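Local coordinates for protein telomerase reverse transcriptase (Candida tropicalis MYA-3404, PDB 6ZD1) that probably extends chromosome ends as a reverse transcriptase, adding short DNA repeats by copying a template within the telomerase RNA, at residues F640-Y643 and R644-F648; R580-K583 and A584-S587; S206-I209 and T210-K214. One frame throughout, in Å; residues are numbered along the deposited sequence.

Interaction 1 of 3, residues F640-Y643 and R644-F648; sequences FERY and RFMKF
F640, just ahead of the N-cap residue E641, packs on F645 at the start of helix 642-664. CZ of F640 reaches CB of F645 at 3.6 Å. The two rings meet obliquely, their planes 54° apart and their centroids 5.5 Å apart. CD2 of F645 lies in the plane of the F640 ring, at its edge. With CG anti to the backbone N (chi1 178°), the F645 ring points away from the turn, onto F624 and I627 of helix 609-637. The E641 side chain runs beside that of R644. OE2 of E641 makes a long salt bridge to NE of R644 at 3.8 Å, near the guanidinium plane at its edge. NE of R642 forms a salt bridge with OE1 of E693 in helix 692-699. R642 also gives a weak bond from NH2 to OH of Y643, and its CG sits over the centre of the Y643 ring. Backbone bonds close the turn: F645 N to E641 O is 3.1 Å, and M646 N to R642 O is 2.9 Å. M646 is a selenomethionine bent at chi3 (-112°). Its CE touches CD1 of Y643 at 3.6 Å and CG of R642 at 3.6 Å.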
ATOM      1  N   PHE A 640     -23.330 -24.218  -5.799  1.00 57.01           N
ATOM      2  CA  PHE A 640     -22.557 -23.063  -6.233  1.00 58.81           C
ATOM      3  C   PHE A 640     -23.373 -22.232  -7.221  1.00 62.46           C
ATOM      4  O   PHE A 640     -23.785 -22.731  -8.274  1.00 60.59           O
ATOM      5  CB  PHE A 640     -21.250 -23.530  -6.870  1.00 49.66           C
ATOM      6  CG  PHE A 640     -20.469 -22.433  -7.528  1.00 64.42           C
ATOM      7  CD1 PHE A 640     -19.638 -21.615  -6.780  1.00 44.94           C
ATOM      8  CD2 PHE A 640     -20.556 -22.224  -8.898  1.00 57.52           C
ATOM      9  CE1 PHE A 640     -18.912 -20.604  -7.379  1.00 54.22           C
ATOM     10  CE2 PHE A 640     -19.833 -21.213  -9.505  1.00 69.11           C
ATOM     11  CZ  PHE A 640     -19.008 -20.402  -8.742  1.00 51.23           C
ATOM     12  N   GLU A 641     -23.597 -20.967  -6.888  1.00 56.01           N
ATOM     13  CA  GLU A 641     -24.371 -20.052  -7.718  1.00 54.04           C
ATOM     14  C   GLU A 641     -23.411 -19.041  -8.334  1.00 58.61           C
ATOM     15  O   GLU A 641     -22.831 -18.211  -7.623  1.00 54.32           O
ATOM     16  CB  GLU A 641     -25.452 -19.363  -6.887  1.00 57.55           C
ATOM     17  CG  GLU A 641     -26.186 -20.318  -5.961  1.00 82.76           C
ATOM     18  CD  GLU A 641     -27.092 -19.609  -4.977  1.00102.25           C
ATOM     19  OE1 GLU A 641     -28.080 -18.983  -5.417  1.00112.49           O
ATOM     20  OE2 GLU A 641     -26.811 -19.671  -3.761  1.00111.09           O
ATOM     21  N   ARG A 642     -23.275 -19.094  -9.662  1.00 55.04           N
ATOM     22  CA  ARG A 642     -22.261 -18.295 -10.342  1.00 49.43           C
ATOM     23  C   ARG A 642     -22.527 -16.802 -10.203  1.00 51.24           C
ATOM     24  O   ARG A 642     -21.578 -16.012 -10.171  1.00 53.61           O
ATOM     25  CB  ARG A 642     -22.186 -18.686 -11.820  1.00 49.18           C
ATOM     26  CG  ARG A 642     -23.482 -18.455 -12.595  1.00 69.43           C
ATOM     27  CD  ARG A 642     -23.433 -19.050 -14.001  1.00 68.01           C
ATOM     28  NE  ARG A 642     -24.646 -18.751 -14.761  1.00 72.05           N
ATOM     29  CZ  ARG A 642     -25.780 -19.444 -14.668  1.00 94.20           C
ATOM     30  NH1 ARG A 642     -25.865 -20.477 -13.842  1.00 87.41           N
ATOM     31  NH2 ARG A 642     -26.835 -19.102 -15.400  1.00 78.50           N
ATOM     32  N   TYR A 643     -23.795 -16.393 -10.114  1.00 51.84           N
ATOM     33  CA  TYR A 643     -24.090 -14.967 -10.012  1.00 53.90           C
ATOM     34  C   TYR A 643     -23.664 -14.416  -8.659  1.00 52.00           C
ATOM     35  O   TYR A 643     -23.124 -13.308  -8.578  1.00 52.50           O
ATOM     36  CB  TYR A 643     -25.580 -14.717 -10.256  1.00 52.76           C
ATOM     37  CG  TYR A 643     -26.039 -15.068 -11.656  1.00 71.23           C
ATOM     38  CD1 TYR A 643     -25.526 -14.401 -12.763  1.00 73.07           C
ATOM     39  CD2 TYR A 643     -26.989 -16.061 -11.871  1.00 73.93           C
ATOM     40  CE1 TYR A 643     -25.940 -14.716 -14.047  1.00 69.56           C
ATOM     41  CE2 TYR A 643     -27.410 -16.381 -13.152  1.00 69.87           C
ATOM     42  CZ  TYR A 643     -26.882 -15.703 -14.234  1.00 75.10           C
ATOM     43  OH  TYR A 643     -27.296 -16.015 -15.509  1.00 90.21           O
ATOM     44  N   ARG A 644     -23.853 -15.194  -7.591  1.00 52.05           N
ATOM     45  CA  ARG A 644     -23.342 -14.783  -6.287  1.00 49.55           C
ATOM     46  C   ARG A 644     -21.821 -14.713  -6.305  1.00 55.71           C
ATOM     47  O   ARG A 644     -21.224 -13.821  -5.690  1.00 72.37           O
ATOM     48  CB  ARG A 644     -23.829 -15.750  -5.209  1.00 54.18           C
ATOM     49  CG  ARG A 644     -23.216 -15.531  -3.841  1.00 72.00           C
ATOM     50  CD  ARG A 644     -23.798 -16.494  -2.816  1.00 77.69           C
ATOM     51  NE  ARG A 644     -25.248 -16.362  -2.694  1.00 88.58           N
ATOM     52  CZ  ARG A 644     -25.855 -15.439  -1.954  1.00 97.64           C
ATOM     53  NH1 ARG A 644     -25.136 -14.556  -1.272  1.00 86.60           N
ATOM     54  NH2 ARG A 644     -27.181 -15.395  -1.898  1.00 80.33           N
ATOM     55  N   PHE A 645     -21.183 -15.622  -7.045  1.00 47.20           N
ATOM     56  CA  PHE A 645     -19.729 -15.612  -7.138  1.00 56.42           C
ATOM     57  C   PHE A 645     -19.226 -14.397  -7.903  1.00 54.50           C
ATOM     58  O   PHE A 645     -18.144 -13.880  -7.598  1.00 53.31           O
ATOM     59  CB  PHE A 645     -19.247 -16.898  -7.808  1.00 49.64           C
ATOM     60  CG  PHE A 645     -17.758 -16.967  -7.992  1.00 50.87           C
ATOM     61  CD1 PHE A 645     -16.911 -16.953  -6.897  1.00 50.08           C
ATOM     62  CD2 PHE A 645     -17.207 -17.069  -9.260  1.00 50.03           C
ATOM     63  CE1 PHE A 645     -15.537 -17.029  -7.065  1.00 47.58           C
ATOM     64  CE2 PHE A 645     -15.836 -17.144  -9.434  1.00 49.08           C
ATOM     65  CZ  PHE A 645     -14.999 -17.123  -8.335  1.00 42.28           C
HETATM   66  N   MSE A 646     -19.995 -13.912  -8.872  1.00 53.94           N
HETATM   67  CA  MSE A 646     -19.553 -12.783  -9.681  1.00 50.75           C
HETATM   68  C   MSE A 646     -19.643 -11.484  -8.902  1.00 52.95           C
HETATM   69  O   MSE A 646     -18.772 -10.619  -9.017  1.00 61.45           O
HETATM   70  CB  MSE A 646     -20.370 -12.684 -10.957  1.00 48.62           C
HETATM   71  CG  MSE A 646     -20.003 -13.743 -11.975  1.00 77.36           C
HETATM   72 SE   MSE A 646     -21.083 -13.621 -13.586  1.00116.74          SE
HETATM   73  CE  MSE A 646     -22.094 -15.269 -13.386  1.00 72.61           C
ATOM     74  N   LYS A 647     -20.691 -11.359  -8.089  1.00 46.30           N
ATOM     75  CA  LYS A 647     -20.762 -10.228  -7.172  1.00 59.74           C
ATOM     76  C   LYS A 647     -19.556 -10.224  -6.246  1.00 55.58           C
ATOM     77  O   LYS A 647     -18.971  -9.168  -5.983  1.00 51.57           O
ATOM     78  CB  LYS A 647     -22.067 -10.276  -6.377  1.00 58.66           C
ATOM     79  CG  LYS A 647     -23.291  -9.948  -7.215  1.00 68.73           C
ATOM     80  CD  LYS A 647     -24.552 -10.570  -6.641  1.00 85.25           C
ATOM     81  CE  LYS A 647     -25.722 -10.382  -7.590  1.00 82.49           C
ATOM     82  NZ  LYS A 647     -26.883 -11.233  -7.219  1.00 75.07           N
ATOM     83  N   PHE A 648     -19.152 -11.405  -5.770  1.00 55.46           N
ATOM     84  CA  PHE A 648     -17.929 -11.507  -4.979  1.00 47.45           C
ATOM     85  C   PHE A 648     -16.722 -11.049  -5.785  1.00 46.98           C
ATOM     86  O   PHE A 648     -15.900 -10.262  -5.299  1.00 50.55           O
ATOM     87  CB  PHE A 648     -17.743 -12.945  -4.484  1.00 57.16           C
ATOM     88  CG  PHE A 648     -16.396 -13.211  -3.865  1.00 46.16           C
ATOM     89  CD1 PHE A 648     -16.141 -12.863  -2.547  1.00 53.57           C
ATOM     90  CD2 PHE A 648     -15.392 -13.830  -4.598  1.00 42.59           C
ATOM     91  CE1 PHE A 648     -14.905 -13.120  -1.971  1.00 51.22           C
ATOM     92  CE2 PHE A 648     -14.152 -14.089  -4.030  1.00 46.53           C
ATOM     93  CZ  PHE A 648     -13.910 -13.731  -2.714  1.00 43.31           C
TER

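Interaction 2 of 3, residues R580-K583 and A584-S587; sequences RSFK and ALFS
Three backbone bonds tie S581-K583 to L585-S587 in the i to i+4 pattern, the shortest being F586 N to F582 O at 2.8 Å. S581 stands just before the helix. Its OG accepts a weak bond from A584 N at 3.3 Å, with an N-H...O angle of 160°. The hydroxyl lies between the backbone N and the carbonyl carbon (chi1 68°), and this turns it back to the first turn. OG also touches CB of A584 at 3.4 Å. This is an N-cap, and it opens helix 582-596. On the buried side F582 meets F586 one turn on. The rings are oblique, with planes at 35° and centroids 5.9 Å apart. CB of F582 lies 3.9 Å from CE2 of F586. The carbonyl O of F582 sits over one face of the F586 ring, offset toward the rim. The same oxygen accepts the F586 amide, so one residue both bonds and covers it. CD2 of L585 approaches CD1 of F582 loosely at 4.3 Å. L585 and F582 both rest on I634 of helix 609-637. The amide N of F582 is bonded to the D638 carboxylate. OG of S587 is hydrogen-bonded to OD2 of D128.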
ATOM      1  N   ARG A 580     -20.140 -24.262   5.656  1.00127.32           N
ATOM      2  CA  ARG A 580     -21.276 -25.033   5.169  1.00131.84           C
ATOM      3  C   ARG A 580     -22.021 -24.337   4.038  1.00132.40           C
ATOM      4  O   ARG A 580     -23.116 -24.775   3.670  1.00136.70           O
ATOM      5  CB  ARG A 580     -22.248 -25.325   6.315  1.00137.10           C
ATOM      6  CG  ARG A 580     -21.607 -25.924   7.553  1.00137.16           C
ATOM      7  CD  ARG A 580     -22.633 -26.112   8.666  1.00148.68           C
ATOM      8  NE  ARG A 580     -23.340 -24.868   8.968  1.00156.06           N
ATOM      9  CZ  ARG A 580     -24.619 -24.642   8.679  1.00159.18           C
ATOM     10  NH1 ARG A 580     -25.349 -25.582   8.088  1.00151.68           N
ATOM     11  NH2 ARG A 580     -25.170 -23.476   8.988  1.00162.33           N
ATOM     12  N   SER A 581     -21.463 -23.265   3.484  1.00128.41           N
ATOM     13  CA  SER A 581     -22.142 -22.515   2.437  1.00128.97           C
ATOM     14  C   SER A 581     -21.136 -21.610   1.750  1.00123.63           C
ATOM     15  O   SER A 581     -20.143 -21.199   2.353  1.00120.13           O
ATOM     16  CB  SER A 581     -23.298 -21.682   2.999  1.00132.74           C
ATOM     17  OG  SER A 581     -22.808 -20.641   3.824  1.00130.44           O
ATOM     18  N   PHE A 582     -21.410 -21.293   0.483  1.00 76.04           N
ATOM     19  CA  PHE A 582     -20.519 -20.404  -0.254  1.00 67.07           C
ATOM     20  C   PHE A 582     -20.640 -18.965   0.223  1.00 67.36           C
ATOM     21  O   PHE A 582     -19.651 -18.225   0.199  1.00 78.01           O
ATOM     22  CB  PHE A 582     -20.797 -20.488  -1.753  1.00 57.15           C
ATOM     23  CG  PHE A 582     -20.248 -21.725  -2.404  1.00 64.40           C
ATOM     24  CD1 PHE A 582     -18.901 -21.820  -2.719  1.00 48.24           C
ATOM     25  CD2 PHE A 582     -21.079 -22.791  -2.705  1.00 63.50           C
ATOM     26  CE1 PHE A 582     -18.396 -22.956  -3.318  1.00 66.37           C
ATOM     27  CE2 PHE A 582     -20.581 -23.930  -3.306  1.00 66.20           C
ATOM     28  CZ  PHE A 582     -19.237 -24.014  -3.612  1.00 64.30           C
ATOM     29  N   LYS A 583     -21.833 -18.546   0.651  1.00 69.48           N
ATOM     30  CA  LYS A 583     -21.987 -17.185   1.150  1.00 69.66           C
ATOM     31  C   LYS A 583     -21.067 -16.933   2.336  1.00 64.81           C
ATOM     32  O   LYS A 583     -20.388 -15.901   2.396  1.00 59.16           O
ATOM     33  CB  LYS A 583     -23.439 -16.916   1.538  1.00 68.10           C
ATOM     34  CG  LYS A 583     -23.744 -15.438   1.729  1.00 71.32           C
ATOM     35  CD  LYS A 583     -25.129 -15.210   2.306  1.00 86.21           C
ATOM     36  CE  LYS A 583     -25.209 -15.654   3.755  1.00 84.95           C
ATOM     37  NZ  LYS A 583     -26.537 -15.325   4.342  1.00106.77           N
ATOM     38  N   ALA A 584     -21.011 -17.879   3.278  1.00 68.83           N
ATOM     39  CA  ALA A 584     -20.121 -17.725   4.424  1.00 60.59           C
ATOM     40  C   ALA A 584     -18.660 -17.771   4.010  1.00 64.69           C
ATOM     41  O   ALA A 584     -17.818 -17.118   4.638  1.00 73.30           O
ATOM     42  CB  ALA A 584     -20.406 -18.812   5.460  1.00 67.18           C
ATOM     43  N   LEU A 585     -18.344 -18.506   2.941  1.00 66.87           N
ATOM     44  CA  LEU A 585     -16.968 -18.572   2.466  1.00 65.86           C
ATOM     45  C   LEU A 585     -16.553 -17.264   1.805  1.00 64.00           C
ATOM     46  O   LEU A 585     -15.419 -16.803   1.984  1.00 65.25           O
ATOM     47  CB  LEU A 585     -16.803 -19.734   1.486  1.00 57.17           C
ATOM     48  CG  LEU A 585     -15.421 -19.817   0.831  1.00 51.85           C
ATOM     49  CD1 LEU A 585     -14.411 -20.417   1.799  1.00 61.93           C
ATOM     50  CD2 LEU A 585     -15.459 -20.594  -0.471  1.00 68.02           C
ATOM     51  N   PHE A 586     -17.453 -16.659   1.029  1.00 59.82           N
ATOM     52  CA  PHE A 586     -17.093 -15.442   0.314  1.00 63.78           C
ATOM     53  C   PHE A 586     -16.981 -14.249   1.256  1.00 60.12           C
ATOM     54  O   PHE A 586     -16.113 -13.392   1.064  1.00 62.16           O
ATOM     55  CB  PHE A 586     -18.118 -15.171  -0.791  1.00 66.55           C
ATOM     56  CG  PHE A 586     -18.132 -16.220  -1.876  1.00 68.85           C
ATOM     57  CD1 PHE A 586     -16.994 -16.960  -2.162  1.00 58.04           C
ATOM     58  CD2 PHE A 586     -19.285 -16.461  -2.614  1.00 65.47           C
ATOM     59  CE1 PHE A 586     -17.004 -17.924  -3.159  1.00 64.55           C
ATOM     60  CE2 PHE A 586     -19.301 -17.420  -3.614  1.00 65.04           C
ATOM     61  CZ  PHE A 586     -18.159 -18.154  -3.885  1.00 63.69           C
ATOM     62  N   SER A 587     -17.816 -14.196   2.297  1.00 57.06           N
ATOM     63  CA  SER A 587     -17.714 -13.114   3.272  1.00 70.41           C
ATOM     64  C   SER A 587     -16.413 -13.203   4.055  1.00 53.96           C
ATOM     65  O   SER A 587     -15.765 -12.183   4.314  1.00 67.91           O
ATOM     66  CB  SER A 587     -18.909 -13.137   4.224  1.00 56.61           C
ATOM     67  OG  SER A 587     -20.092 -12.719   3.568  1.00 70.66           O
TER

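Interaction 3 of 3, residues S206-I209 and T210-K214; sequences SNWI and TKYAK
The carbonyl O of S206 takes two bonds from T210, one turn on in helix 198-216. T210 OG1 donates to it at 2.8 Å and T210 N at 3.1 Å. The two donors come from opposite faces of the carbonyl plane. A chi1 of -63° puts OG1 anti to the carbonyl carbon of T210, on the side of the S206 carbonyl. Helical serines and threonines often bond back to a carbonyl in the preceding turn in this way. The helix belongs to the region assigned to the telomerase RNA-binding domain. N207 O is also gripped twice by one residue. K211 N donates at 3.2 Å, nearly straight at 161°. K211 NZ donates at 3.1 Å from above the carbonyl plane and off the lone pairs. The lysine chain runs alongside N207 and folds back at its last torsion (chi4 57°), which puts NZ 3.5 Å from CB of N207. The amide of N207 has its own partner: ND2 bonds to E203. W208, I209 and Y212 face strands 231-237 and 244-249, where W208 reaches L236 and V245 and its ring meets F243 edge-to-face. I209 lies on I234 and L236, and OH of Y212 is hydrogen-bonded to D345 and R458. Within the helix W208 and Y212 barely touch, with NE1 of W208 4.0 Å from CB of Y212.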
ATOM      1  N   SER A 206       6.520  12.702  18.680  1.00 86.31           N
ATOM      2  CA  SER A 206       7.312  13.910  18.889  1.00 85.76           C
ATOM      3  C   SER A 206       8.749  13.571  19.266  1.00 83.59           C
ATOM      4  O   SER A 206       9.685  14.262  18.850  1.00 87.28           O
ATOM      5  CB  SER A 206       6.668  14.785  19.967  1.00 90.07           C
ATOM      6  OG  SER A 206       5.405  15.274  19.546  1.00115.81           O
ATOM      7  N   ASN A 207       8.944  12.498  20.036  1.00 86.42           N
ATOM      8  CA  ASN A 207      10.293  12.113  20.441  1.00 91.68           C
ATOM      9  C   ASN A 207      11.124  11.654  19.247  1.00 99.96           C
ATOM     10  O   ASN A 207      12.243  12.137  19.039  1.00104.10           O
ATOM     11  CB  ASN A 207      10.232  11.016  21.502  1.00 89.99           C
ATOM     12  CG  ASN A 207       9.679  11.512  22.820  1.00105.46           C
ATOM     13  OD1 ASN A 207       9.751  12.702  23.128  1.00107.18           O
ATOM     14  ND2 ASN A 207       9.126  10.599  23.608  1.00100.98           N
ATOM     15  N   TRP A 208      10.599  10.711  18.458  1.00 83.10           N
ATOM     16  CA  TRP A 208      11.365  10.193  17.328  1.00 87.15           C
ATOM     17  C   TRP A 208      11.639  11.282  16.300  1.00 84.20           C
ATOM     18  O   TRP A 208      12.752  11.379  15.769  1.00 90.29           O
ATOM     19  CB  TRP A 208      10.630   9.021  16.677  1.00 91.55           C
ATOM     20  CG  TRP A 208      11.285   8.540  15.406  1.00 92.60           C
ATOM     21  CD1 TRP A 208      11.052   8.992  14.135  1.00 82.27           C
ATOM     22  CD2 TRP A 208      12.284   7.518  15.288  1.00 89.37           C
ATOM     23  NE1 TRP A 208      11.844   8.316  13.237  1.00 82.25           N
ATOM     24  CE2 TRP A 208      12.608   7.406  13.919  1.00 85.14           C
ATOM     25  CE3 TRP A 208      12.936   6.689  16.206  1.00 97.30           C
ATOM     26  CZ2 TRP A 208      13.553   6.497  13.448  1.00100.06           C
ATOM     27  CZ3 TRP A 208      13.877   5.787  15.736  1.00106.57           C
ATOM     28  CH2 TRP A 208      14.175   5.697  14.369  1.00108.09           C
ATOM     29  N   ILE A 209      10.637  12.116  16.013  1.00 82.37           N
ATOM     30  CA  ILE A 209      10.798  13.158  15.003  1.00 79.40           C
ATOM     31  C   ILE A 209      11.867  14.157  15.428  1.00 86.73           C
ATOM     32  O   ILE A 209      12.690  14.591  14.613  1.00 96.61           O
ATOM     33  CB  ILE A 209       9.443  13.837  14.720  1.00 78.52           C
ATOM     34  CG1 ILE A 209       8.511  12.865  13.989  1.00 79.77           C
ATOM     35  CG2 ILE A 209       9.628  15.107  13.907  1.00 68.70           C
ATOM     36  CD1 ILE A 209       7.155  13.449  13.632  1.00 76.56           C
ATOM     37  N   THR A 210      11.883  14.530  16.710  1.00 91.25           N
ATOM     38  CA  THR A 210      12.900  15.459  17.200  1.00 95.51           C
ATOM     39  C   THR A 210      14.304  14.884  17.038  1.00 97.12           C
ATOM     40  O   THR A 210      15.236  15.601  16.653  1.00102.28           O
ATOM     41  CB  THR A 210      12.629  15.814  18.663  1.00 92.66           C
ATOM     42  OG1 THR A 210      11.371  16.492  18.766  1.00 99.94           O
ATOM     43  CG2 THR A 210      13.726  16.717  19.208  1.00 78.46           C
ATOM     44  N   LYS A 211      14.474  13.593  17.326  1.00 89.43           N
ATOM     45  CA  LYS A 211      15.782  12.965  17.157  1.00 93.30           C
ATOM     46  C   LYS A 211      16.133  12.808  15.682  1.00100.90           C
ATOM     47  O   LYS A 211      17.278  13.057  15.280  1.00100.84           O
ATOM     48  CB  LYS A 211      15.807  11.615  17.872  1.00101.95           C
ATOM     49  CG  LYS A 211      15.528  11.717  19.366  1.00106.53           C
ATOM     50  CD  LYS A 211      15.279  10.351  19.990  1.00106.09           C
ATOM     51  CE  LYS A 211      14.905  10.475  21.463  1.00116.63           C
ATOM     52  NZ  LYS A 211      13.706  11.338  21.681  1.00113.82           N
ATOM     53  N   TYR A 212      15.164  12.397  14.860  1.00 95.51           N
ATOM     54  CA  TYR A 212      15.419  12.223  13.434  1.00 93.31           C
ATOM     55  C   TYR A 212      15.712  13.552  12.746  1.00 97.77           C
ATOM     56  O   TYR A 212      16.487  13.592  11.783  1.00 95.57           O
ATOM     57  CB  TYR A 212      14.223  11.526  12.778  1.00 84.60           C
ATOM     58  CG  TYR A 212      14.311  11.393  11.271  1.00 84.45           C
ATOM     59  CD1 TYR A 212      14.966  10.316  10.685  1.00 83.89           C
ATOM     60  CD2 TYR A 212      13.721  12.335  10.437  1.00 83.42           C
ATOM     61  CE1 TYR A 212      15.042  10.189   9.306  1.00 86.20           C
ATOM     62  CE2 TYR A 212      13.793  12.217   9.060  1.00 82.03           C
ATOM     63  CZ  TYR A 212      14.452  11.144   8.500  1.00 84.35           C
ATOM     64  OH  TYR A 212      14.518  11.032   7.131  1.00 84.57           O
ATOM     65  N   ALA A 213      15.120  14.649  13.230  1.00 94.80           N
ATOM     66  CA  ALA A 213      15.316  15.947  12.591  1.00 85.25           C
ATOM     67  C   ALA A 213      16.724  16.481  12.808  1.00100.80           C
ATOM     68  O   ALA A 213      17.254  17.199  11.950  1.00103.89           O
ATOM     69  CB  ALA A 213      14.290  16.953  13.112  1.00 90.70           C
ATOM     70  N   LYS A 214      17.347  16.150  13.939  1.00 99.85           N
ATOM     71  CA  LYS A 214      18.675  16.680  14.219  1.00 96.18           C
ATOM     72  C   LYS A 214      19.728  16.028  13.333  1.00 97.58           C
ATOM     73  O   LYS A 214      20.653  16.701  12.862  1.00109.30           O
ATOM     74  CB  LYS A 214      19.018  16.483  15.696  1.00112.31           C
ATOM     75  CG  LYS A 214      18.240  17.383  16.638  1.00115.55           C
ATOM     76  CD  LYS A 214      18.550  17.059  18.091  1.00115.04           C
ATOM     77  CE  LYS A 214      18.021  18.136  19.028  1.00111.61           C
ATOM     78  NZ  LYS A 214      16.572  18.413  18.815  1.00107.41           N
TER

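In the fold
Interaction 3 comes first along the chain, within helix 198-216. Interaction 2 follows at the start of helix 582-596, and interaction 1 at the start of helix 642-664. Each lies within one continuous stretch, so none closes a long loop; they run in series and neither nest nor cross. Interactions 1 and 2 have centres about 11 Å apart and touch directly. F648 stacks on F586, and F640 meets F582 edge-to-face, so two helix starts are joined through aromatic side chains, with helix 609-637 packed against both. Interaction 3 is on the opposite side of the chain's centre from interaction 1, their centres about 51 Å apart, and there its helix packs on strands 231-237 and 244-249.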